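Local structure of protein-S-isoprenylcysteine O-methyltransferase (Tribolium castaneum, 5V7P) at residues Leu178-Gly181 / Ser182-His186; Lys244-Ile247 / Tyr248-Ser252; Cys263-Gln266 / Gln267-Thr271. The protein methylates the C-terminal carboxylate of isoprenylated cysteine residues in proteins, using S-adenosyl-L-methionine as methyl donor and leaving S-adenosyl-L-homocysteine. All coordinates share one frame; numbering follows the deposited sequence.

Overall arrangement
All three contacts are local and follow one another along the chain: interaction 1 at the end of helix 156-180, interaction 2 within helix 231-258, and interaction 3 at the end of helix 260-268, the next helix after it. The centres of interactions 1 and 2 lie about 17 Å apart, those of 2 and 3 about 14 Å, and those of 1 and 3 about 19 Å. Interactions 1 and 2 both touch S-adenosyl-L-homocysteine and meet at His186 O and Arg246 NH2; interaction 3 reaches the cofactor through Tyr265. A probable hydrogen bond between Glu251 and Gln266 joins interactions 2 and 3. The series thus frames the cofactor pocket, probably on the cytoplasmic side.

Interaction 1 of 3, residues Leu178-Gly181 / Ser182-His186; sequences LTAG and SNFNH. With SAH (S-adenosyl-L-homocysteine), chain C; MPG ([(Z)-octadec-9-enyl] (2R)-2,3-bis(oxidanyl)propanoate), chain B.
Asn183 grips the carbonyl oxygen of Ala180 twice where helix 156-180 ends at a positive-phi glycine, Gly181, and runs through a 3-10 turn at Ser182-Asn183 into the cofactor-binding loop. Its amide nitrogen ND2 lies 2.7 Å from Ala180 O, and its backbone N makes an i to i+3 bond to the same Ala180 O at 2.9 Å. The two donors come from opposite faces of the carbonyl plane, which holds the Ala180 carbonyl between them. With CG anti to its own carbonyl carbon (chi1 -52°), the Asn183 side chain folds back over the turn and brings ND2 to that oxygen. Its other amide atom, OD1, accepts a bond from Val197 N, across the loop. Cut back to alanine, this position would probably leave Val197 N without this acceptor and Ala180 O held by the backbone N alone, freeing the turn to shift beside the cofactor. Gly181, at phi 62°, has a backbone shape that favours glycine, and its carbonyl oxygen receives Phe184 N at 3.2 Å. Packing follows the polar turn: Ala180 CB meets Phe184 CB at 3.8 Å and lies at the edge of the phenyl ring, near its plane. One face of that ring carries the sulfur SD of S-adenosyl-L-homocysteine, 3.3 Å above the plane and offset toward the rim. On the lipid side, Thr179 OG1, bonded to Thr175 O within the helix, stands 3.7 Å from C2 of the bound octadecenyl lipid (MPG). At the cofactor, the backbone oxygen of Asn185 approaches SD of S-adenosyl-L-homocysteine to 3.0 Å.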
loop_
_atom_site.group_PDB
_atom_site.type_symbol
_atom_site.label_atom_id
_atom_site.label_comp_id
_atom_site.label_asym_id
_atom_site.label_seq_id
_atom_site.Cartn_x
_atom_site.Cartn_y
_atom_site.Cartn_z
ATOM N N LEU A 178 -3.889 -11.025 10.747
ATOM C CA LEU A 178 -4.498 -11.537 11.971
ATOM C C LEU A 178 -3.469 -12.240 12.848
ATOM O O LEU A 178 -3.481 -12.085 14.074
ATOM C CB LEU A 178 -5.643 -12.487 11.625
ATOM C CG LEU A 178 -6.966 -11.832 11.225
ATOM C CD1 LEU A 178 -7.589 -12.536 10.026
ATOM C CD2 LEU A 178 -7.927 -11.842 12.402
ATOM N N THR A 179 -2.568 -13.013 12.236
ATOM C CA THR A 179 -1.570 -13.744 13.009
ATOM C C THR A 179 -0.573 -12.795 13.661
ATOM O O THR A 179 -0.139 -13.023 14.795
ATOM C CB THR A 179 -0.846 -14.746 12.110
ATOM O OG1 THR A 179 -1.807 -15.588 11.462
ATOM C CG2 THR A 179 0.108 -15.612 12.920
ATOM N N ALA A 180 -0.195 -11.726 12.959
ATOM C CA ALA A 180 0.747 -10.758 13.503
ATOM C C ALA A 180 0.121 -9.860 14.560
ATOM O O ALA A 180 0.850 -9.287 15.375
ATOM C CB ALA A 180 1.320 -9.897 12.378
ATOM N N GLY A 181 -1.200 -9.715 14.557
ATOM C CA GLY A 181 -1.849 -8.910 15.574
ATOM C C GLY A 181 -1.405 -7.466 15.505
ATOM O O GLY A 181 -1.246 -6.886 14.425
ATOM N N SER A 182 -1.192 -6.869 16.678
ATOM C CA SER A 182 -0.689 -5.503 16.747
ATOM C C SER A 182 0.769 -5.388 16.315
ATOM O O SER A 182 1.285 -4.267 16.252
ATOM C CB SER A 182 -0.858 -4.956 18.166
ATOM O OG SER A 182 -0.317 -5.847 19.126
ATOM N N ASN A 183 1.446 -6.500 16.024
ATOM C CA ASN A 183 2.788 -6.442 15.460
ATOM C C ASN A 183 2.784 -6.091 13.978
ATOM O O ASN A 183 3.842 -5.752 13.436
ATOM C CB ASN A 183 3.509 -7.777 15.661
ATOM C CG ASN A 183 3.483 -8.243 17.102
ATOM O OD1 ASN A 183 4.221 -7.733 17.943
ATOM N ND2 ASN A 183 2.634 -9.224 17.392
ATOM N N PHE A 184 1.635 -6.173 13.312
ATOM C CA PHE A 184 1.524 -5.743 11.928
ATOM C C PHE A 184 1.418 -4.225 11.864
ATOM O O PHE A 184 0.991 -3.569 12.817
ATOM C CB PHE A 184 0.301 -6.379 11.258
ATOM C CG PHE A 184 0.257 -6.191 9.765
ATOM C CD1 PHE A 184 0.911 -7.075 8.922
ATOM C CD2 PHE A 184 -0.438 -5.130 9.204
ATOM C CE1 PHE A 184 0.875 -6.906 7.552
ATOM C CE2 PHE A 184 -0.476 -4.957 7.831
ATOM C CZ PHE A 184 0.181 -5.847 7.005
ATOM N N ASN A 185 1.818 -3.666 10.725
ATOM C CA ASN A 185 1.713 -2.229 10.515
ATOM C C ASN A 185 1.864 -1.948 9.029
ATOM O O ASN A 185 2.775 -2.482 8.388
ATOM C CB ASN A 185 2.779 -1.474 11.315
ATOM C CG ASN A 185 2.410 -0.023 11.556
ATOM O OD1 ASN A 185 1.926 0.666 10.659
ATOM N ND2 ASN A 185 2.630 0.445 12.779
ATOM N N HIS A 186 0.965 -1.125 8.486
ATOM C CA HIS A 186 1.092 -0.710 7.095
ATOM C C HIS A 186 2.373 0.074 6.854
ATOM O O HIS A 186 2.850 0.127 5.715
ATOM C CB HIS A 186 -0.120 0.130 6.684
ATOM C CG HIS A 186 -1.282 -0.678 6.199
ATOM N ND1 HIS A 186 -2.590 -0.272 6.358
ATOM C CD2 HIS A 186 -1.334 -1.864 5.547
ATOM C CE1 HIS A 186 -3.397 -1.174 5.831
ATOM N NE2 HIS A 186 -2.660 -2.151 5.333
HETATM N N SAH C . 6.753 -8.283 6.503
HETATM C CA SAH C . 5.667 -8.904 7.250
HETATM C CB SAH C . 4.892 -7.853 8.035
HETATM C CG SAH C . 4.448 -6.645 7.216
HETATM S SD SAH C . 3.767 -5.345 8.279
HETATM C C SAH C . 4.726 -9.662 6.316
HETATM O O SAH C . 4.761 -9.486 5.097
HETATM O OXT SAH C . 3.906 -10.469 6.755
HETATM C "C5'" SAH C . 5.364 -4.531 8.569
HETATM C "C4'" SAH C . 5.772 -4.497 10.037
HETATM O "O4'" SAH C . 5.764 -5.804 10.574
HETATM C "C3'" SAH C . 7.184 -3.950 10.186
HETATM O "O3'" SAH C . 7.189 -2.805 11.007
HETATM C "C2'" SAH C . 7.996 -5.069 10.806
HETATM O "O2'" SAH C . 8.812 -4.589 11.851
HETATM C "C1'" SAH C . 6.950 -6.064 11.301
HETATM N N9 SAH C . 7.345 -7.476 11.123
HETATM C C8 SAH C . 7.849 -8.071 9.996
HETATM N N7 SAH C . 8.063 -9.381 10.251
HETATM C C5 SAH C . 7.698 -9.632 11.525
HETATM C C6 SAH C . 7.711 -10.789 12.289
HETATM N N6 SAH C . 8.143 -11.938 11.777
HETATM N N1 SAH C . 7.269 -10.735 13.592
HETATM C C2 SAH C . 6.820 -9.548 14.128
HETATM N N3 SAH C . 6.811 -8.403 13.363
HETATM C C4 SAH C . 7.244 -8.447 12.083
HETATM C C2 MPG B . -5.196 -16.314 12.641
HETATM C C3 MPG B . -5.971 -17.521 12.109
HETATM C C4 MPG B . -6.586 -17.196 10.750
HETATM C C5 MPG B . -6.837 -18.499 9.996
HETATM C C6 MPG B . -7.905 -18.285 8.924
HETATM C C7 MPG B . -7.921 -19.486 7.979
HETATM C C8 MPG B . -8.541 -19.087 6.642
HETATM C C9 MPG B . -9.344 -20.267 6.093
HETATM C C10 MPG B . -10.321 -20.100 5.224
HETATM C C11 MPG B . -10.712 -18.712 4.710
HETATM C C12 MPG B . -11.510 -18.844 3.413
HETATM C C13 MPG B . -12.661 -17.839 3.412
HETATM C C14 MPG B . -13.241 -17.739 2.003
HETATM O O1 MPG B . -4.470 -15.596 14.799
HETATM C C1 MPG B . -5.603 -15.993 14.077
HETATM C CXD MPG B . -3.889 -14.999 17.193
HETATM O O2 MPG B . -3.664 -13.750 17.785
HETATM C C21 MPG B . -2.555 -15.637 16.814
HETATM O O3 MPG B . -1.620 -15.420 17.835
HETATM O O4 MPG B . -5.601 -14.009 15.917
HETATM C CX3 MPG B . -4.731 -14.815 15.932
#

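Interaction 2 of 3, residues Lys244-Ile247 / Tyr248-Ser252; sequences KERI and YIEES. With SAH (S-adenosyl-L-homocysteine), chain C.
Four successive i to i+4 backbone bonds join residues 244-247 to 248-251 as regular alpha-helix, from Tyr248 N to Lys244 O (3.0 Å) through to Glu251 N to Ile247 O (2.8 Å). Along one side of this helix Arg246 and Glu250 stand a turn apart and cross obliquely, their guanidinium and carboxylate planes 78° to each other. Arg246 NE and Glu250 OE1 are 4.2 Å apart, near but beyond a salt bridge; the hydroxyl of Tyr212 is hydrogen-bonded to both. The Glu250 side chain projects from the helix with CG anti to the backbone N (chi1 177°) and stays extended, which carries its carboxylate out to the cofactor. There OE2 of Glu250 accepts a hydrogen bond from the amino nitrogen N of S-adenosyl-L-homocysteine at 2.6 Å, while OE1 is the oxygen turned to Tyr212. Next to this pair, Ile247 and Glu251 lie side by side and point the same way, with Ile247 CG2 3.9 Å from Glu251 OE2. The Glu251 carboxylate serves the surrounding fold: OE2 makes a salt bridge to Arg208 and a hydrogen bond to His209, and OE1 is hydrogen-bonded to Tyr279 N. On another side, Ile249 CG2 rests 3.1 Å from Arg246 O, and the side chain packs on an aromatic residue of another bound protein. The division of labour between the two Glu250 oxygens suggests that Tyr212 helps to position the carboxylate while OE2 binds the cofactor's amino group, whose positive charge would probably be balanced there; Arg246, which probably binds the substrate, is likely to be oriented through the same tyrosine.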
loop_
_atom_site.group_PDB
_atom_site.type_symbol
_atom_site.label_atom_id
_atom_site.label_comp_id
_atom_site.label_asym_id
_atom_site.label_seq_id
_atom_site.Cartn_x
_atom_site.Cartn_y
_atom_site.Cartn_z
ATOM N N LYS A 244 11.577 -6.281 -2.626
ATOM C CA LYS A 244 12.993 -6.493 -2.348
ATOM C C LYS A 244 13.564 -5.334 -1.540
ATOM O O LYS A 244 14.199 -5.539 -0.500
ATOM C CB LYS A 244 13.770 -6.672 -3.652
ATOM C CG LYS A 244 15.282 -6.785 -3.459
ATOM C CD LYS A 244 15.996 -7.050 -4.773
ATOM C CE LYS A 244 17.487 -7.279 -4.568
ATOM N NZ LYS A 244 18.272 -6.012 -4.538
ATOM N N GLU A 245 13.344 -4.102 -2.005
ATOM C CA GLU A 245 13.785 -2.933 -1.252
ATOM C C GLU A 245 13.124 -2.888 0.120
ATOM O O GLU A 245 13.797 -2.720 1.143
ATOM C CB GLU A 245 13.478 -1.653 -2.031
ATOM C CG GLU A 245 14.393 -1.399 -3.217
ATOM C CD GLU A 245 14.146 -0.045 -3.860
ATOM O OE1 GLU A 245 13.888 -0.005 -5.082
ATOM O OE2 GLU A 245 14.199 0.976 -3.142
ATOM N N ARG A 246 11.799 -3.040 0.157
ATOM C CA ARG A 246 11.072 -2.934 1.419
ATOM C C ARG A 246 11.547 -3.986 2.415
ATOM O O ARG A 246 11.824 -3.674 3.579
ATOM C CB ARG A 246 9.570 -3.067 1.163
ATOM C CG ARG A 246 8.702 -2.747 2.366
ATOM C CD ARG A 246 7.230 -2.910 2.034
ATOM N NE ARG A 246 6.365 -2.552 3.154
ATOM C CZ ARG A 246 5.809 -1.358 3.344
ATOM N NH1 ARG A 246 6.012 -0.367 2.488
ATOM N NH2 ARG A 246 5.039 -1.156 4.404
ATOM N N ILE A 247 11.648 -5.242 1.973
ATOM C CA ILE A 247 12.064 -6.317 2.870
ATOM C C ILE A 247 13.473 -6.068 3.389
ATOM O O ILE A 247 13.770 -6.317 4.564
ATOM C CB ILE A 247 11.954 -7.678 2.155
ATOM C CG1 ILE A 247 10.484 -8.102 2.072
ATOM C CG2 ILE A 247 12.783 -8.754 2.872
ATOM C CD1 ILE A 247 10.232 -9.326 1.218
ATOM N N TYR A 248 14.362 -5.577 2.524
ATOM C CA TYR A 248 15.759 -5.406 2.908
ATOM C C TYR A 248 15.889 -4.451 4.087
ATOM O O TYR A 248 16.511 -4.781 5.104
ATOM C CB TYR A 248 16.567 -4.903 1.712
ATOM C CG TYR A 248 18.062 -4.925 1.928
ATOM C CD1 TYR A 248 18.776 -6.113 1.854
ATOM C CD2 TYR A 248 18.763 -3.754 2.195
ATOM C CE1 TYR A 248 20.144 -6.139 2.047
ATOM C CE2 TYR A 248 20.132 -3.770 2.388
ATOM C CZ TYR A 248 20.817 -4.966 2.313
ATOM O OH TYR A 248 22.179 -4.990 2.504
ATOM N N ILE A 249 15.303 -3.258 3.970
ATOM C CA ILE A 249 15.337 -2.308 5.076
ATOM C C ILE A 249 14.535 -2.835 6.258
ATOM O O ILE A 249 14.891 -2.594 7.418
ATOM C CB ILE A 249 14.813 -0.933 4.614
ATOM C CG1 ILE A 249 14.927 0.107 5.734
ATOM C CG2 ILE A 249 13.371 -1.027 4.135
ATOM C CD1 ILE A 249 16.349 0.492 6.075
ATOM N N GLU A 250 13.447 -3.561 5.988
ATOM C CA GLU A 250 12.566 -4.012 7.060
ATOM C C GLU A 250 13.260 -5.030 7.954
ATOM O O GLU A 250 13.114 -4.987 9.181
ATOM C CB GLU A 250 11.287 -4.594 6.460
ATOM C CG GLU A 250 10.314 -5.164 7.478
ATOM C CD GLU A 250 8.940 -5.420 6.884
ATOM O OE1 GLU A 250 8.578 -4.735 5.906
ATOM O OE2 GLU A 250 8.224 -6.309 7.389
ATOM N N GLU A 251 14.022 -5.949 7.363
ATOM C CA GLU A 251 14.714 -6.960 8.149
ATOM C C GLU A 251 15.931 -6.407 8.876
ATOM O O GLU A 251 16.332 -6.971 9.900
ATOM C CB GLU A 251 15.130 -8.127 7.254
ATOM C CG GLU A 251 13.960 -8.947 6.744
ATOM C CD GLU A 251 14.390 -10.273 6.151
ATOM O OE1 GLU A 251 15.603 -10.454 5.911
ATOM O OE2 GLU A 251 13.518 -11.138 5.928
ATOM N N SER A 252 16.529 -5.324 8.377
ATOM C CA SER A 252 17.612 -4.683 9.116
ATOM C C SER A 252 17.101 -4.104 10.428
ATOM O O SER A 252 17.809 -4.126 11.441
ATOM C CB SER A 252 18.264 -3.592 8.266
ATOM O OG SER A 252 17.409 -2.472 8.120
HETATM N N SAH C . 6.753 -8.283 6.503
HETATM C CA SAH C . 5.667 -8.904 7.250
HETATM C CB SAH C . 4.892 -7.853 8.035
HETATM C CG SAH C . 4.448 -6.645 7.216
HETATM S SD SAH C . 3.767 -5.345 8.279
HETATM C C SAH C . 4.726 -9.662 6.316
HETATM O O SAH C . 4.761 -9.486 5.097
HETATM O OXT SAH C . 3.906 -10.469 6.755
HETATM C "C5'" SAH C . 5.364 -4.531 8.569
HETATM C "C4'" SAH C . 5.772 -4.497 10.037
HETATM O "O4'" SAH C . 5.764 -5.804 10.574
HETATM C "C3'" SAH C . 7.184 -3.950 10.186
HETATM O "O3'" SAH C . 7.189 -2.805 11.007
HETATM C "C2'" SAH C . 7.996 -5.069 10.806
HETATM O "O2'" SAH C . 8.812 -4.589 11.851
HETATM C "C1'" SAH C . 6.950 -6.064 11.301
HETATM N N9 SAH C . 7.345 -7.476 11.123
HETATM C C8 SAH C . 7.849 -8.071 9.996
HETATM N N7 SAH C . 8.063 -9.381 10.251
HETATM C C5 SAH C . 7.698 -9.632 11.525
HETATM C C6 SAH C . 7.711 -10.789 12.289
HETATM N N6 SAH C . 8.143 -11.938 11.777
HETATM N N1 SAH C . 7.269 -10.735 13.592
HETATM C C2 SAH C . 6.820 -9.548 14.128
HETATM N N3 SAH C . 6.811 -8.403 13.363
HETATM C C4 SAH C . 7.244 -8.447 12.083
#

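Interaction 3 of 3, residues Cys263-Gln266 / Gln267-Thr271; sequences CDYQ and QQVGT. With D10 (decane), chain G.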
loop_
_atom_site.group_PDB
_atom_site.type_symbol
_atom_site.label_atom_id
_atom_site.label_comp_id
_atom_site.label_asym_id
_atom_site.label_seq_id
_atom_site.Cartn_x
_atom_site.Cartn_y
_atom_site.Cartn_z
ATOM N N CYS A 263 17.851 -13.700 13.489
ATOM C CA CYS A 263 18.896 -14.379 12.730
ATOM C C CYS A 263 18.589 -15.866 12.605
ATOM O O CYS A 263 18.692 -16.444 11.519
ATOM C CB CYS A 263 20.256 -14.154 13.392
ATOM S SG CYS A 263 21.665 -14.644 12.371
ATOM N N ASP A 264 18.192 -16.503 13.712
ATOM C CA ASP A 264 17.786 -17.905 13.655
ATOM C C ASP A 264 16.555 -18.081 12.777
ATOM O O ASP A 264 16.413 -19.096 12.084
ATOM C CB ASP A 264 17.503 -18.431 15.064
ATOM C CG ASP A 264 18.712 -18.350 15.974
ATOM O OD1 ASP A 264 19.852 -18.363 15.462
ATOM O OD2 ASP A 264 18.519 -18.277 17.206
ATOM N N TYR A 265 15.647 -17.103 12.804
ATOM C CA TYR A 265 14.432 -17.168 12.000
ATOM C C TYR A 265 14.742 -17.082 10.511
ATOM O O TYR A 265 14.045 -17.698 9.696
ATOM C CB TYR A 265 13.491 -16.044 12.435
ATOM C CG TYR A 265 12.153 -15.994 11.734
ATOM C CD1 TYR A 265 11.349 -17.119 11.633
ATOM C CD2 TYR A 265 11.678 -14.800 11.207
ATOM C CE1 TYR A 265 10.118 -17.061 11.003
ATOM C CE2 TYR A 265 10.454 -14.733 10.580
ATOM C CZ TYR A 265 9.677 -15.861 10.481
ATOM O OH TYR A 265 8.457 -15.781 9.855
ATOM N N GLN A 266 15.787 -16.336 10.139
ATOM C CA GLN A 266 16.184 -16.246 8.739
ATOM C C GLN A 266 16.759 -17.560 8.228
ATOM O O GLN A 266 16.593 -17.888 7.047
ATOM C CB GLN A 266 17.205 -15.122 8.556
ATOM C CG GLN A 266 16.629 -13.730 8.728
ATOM C CD GLN A 266 17.694 -12.653 8.714
ATOM O OE1 GLN A 266 18.716 -12.765 9.389
ATOM N NE2 GLN A 266 17.461 -11.603 7.936
ATOM N N GLN A 267 17.440 -18.319 9.088
ATOM C CA GLN A 267 18.017 -19.589 8.664
ATOM C C GLN A 267 16.961 -20.679 8.527
ATOM O O GLN A 267 17.152 -21.624 7.753
ATOM C CB GLN A 267 19.092 -20.041 9.652
ATOM C CG GLN A 267 20.101 -18.965 10.021
ATOM C CD GLN A 267 20.848 -18.420 8.822
ATOM O OE1 GLN A 267 21.063 -19.127 7.837
ATOM N NE2 GLN A 267 21.243 -17.155 8.896
ATOM N N GLN A 268 15.852 -20.566 9.257
ATOM C CA GLN A 268 14.825 -21.602 9.258
ATOM C C GLN A 268 13.727 -21.358 8.231
ATOM O O GLN A 268 13.132 -22.322 7.736
ATOM C CB GLN A 268 14.192 -21.708 10.647
ATOM C CG GLN A 268 15.158 -22.134 11.741
ATOM C CD GLN A 268 14.554 -22.023 13.126
ATOM O OE1 GLN A 268 15.030 -21.259 13.965
ATOM N NE2 GLN A 268 13.498 -22.791 13.375
ATOM N N VAL A 269 13.438 -20.100 7.904
ATOM C CA VAL A 269 12.315 -19.748 7.044
ATOM C C VAL A 269 12.783 -18.747 5.999
ATOM O O VAL A 269 13.535 -17.815 6.307
ATOM C CB VAL A 269 11.141 -19.168 7.863
ATOM C CG1 VAL A 269 9.933 -18.912 6.971
ATOM C CG2 VAL A 269 10.773 -20.107 9.008
ATOM N N GLY A 270 12.335 -18.945 4.755
ATOM C CA GLY A 270 12.624 -18.005 3.693
ATOM C C GLY A 270 11.617 -16.869 3.638
ATOM O O GLY A 270 10.593 -16.878 4.319
ATOM N N THR A 271 11.928 -15.875 2.801
ATOM C CA THR A 271 11.064 -14.702 2.694
ATOM C C THR A 271 9.703 -15.068 2.116
ATOM O O THR A 271 8.673 -14.544 2.555
ATOM C CB THR A 271 11.732 -13.627 1.835
ATOM O OG1 THR A 271 11.953 -14.130 0.511
ATOM C CG2 THR A 271 13.060 -13.190 2.447
HETATM C C1 D10 G . 14.793 -16.384 1.093
HETATM C C2 D10 G . 14.295 -17.091 -0.162
HETATM C C3 D10 G . 12.788 -17.302 -0.050
HETATM C C4 D10 G . 12.213 -17.648 -1.422
HETATM C C5 D10 G . 10.975 -18.519 -1.231
HETATM C C6 D10 G . 10.221 -18.641 -2.552
HETATM C C7 D10 G . 9.427 -19.946 -2.560
HETATM C C8 D10 G . 8.149 -19.767 -3.378
HETATM C C9 D10 G . 7.012 -19.345 -2.453
HETATM C C10 D10 G . 6.030 -18.464 -3.221
#
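Tyr265 meets Val269 one turn further on, at the end of helix 260-268. Its CB points away from residues 267-271 and meets nothing of them; with CG anti to the backbone N (chi1 -178°), the ring brings CD1 and CE1 back to Val269. Tyr265 CD1 comes to 4.0 Å from Val269 CG2, and Tyr265 CE1 touches that same methyl, Val269 CG2, at 3.7 Å, the two side chains crossing at a slant. At the tip, OH is hydrogen-bonded to the backbone oxygen of Tyr204, and the ring also meets that of Tyr262 and touches S-adenosyl-L-homocysteine. Beneath the apolar contact, Val269 N bonds to Tyr265 O at 3.1 Å, whereas the bonds from Gln267 N to Cys263 O and from Gln268 N to Asp264 O are weak. Val269 is the first residue to leave helical angles, and its carbonyl oxygen then accepts a bond from Arg208. Beyond it, Gly270 and Thr271 border a decane: Thr271 OG1 is 3.3 Å from D10 C3, and a side chain at Gly270 would run into the same carbon. Gln266 sends NE2 to Glu251 OE1 and to Tyr279 O. The chemistry is thus split: one apolar contact and one backbone bond that is not weak close the helix end, while the Tyr265 hydroxyl and the Gln266 amide tie it to the cofactor-binding region and to helix 231-258.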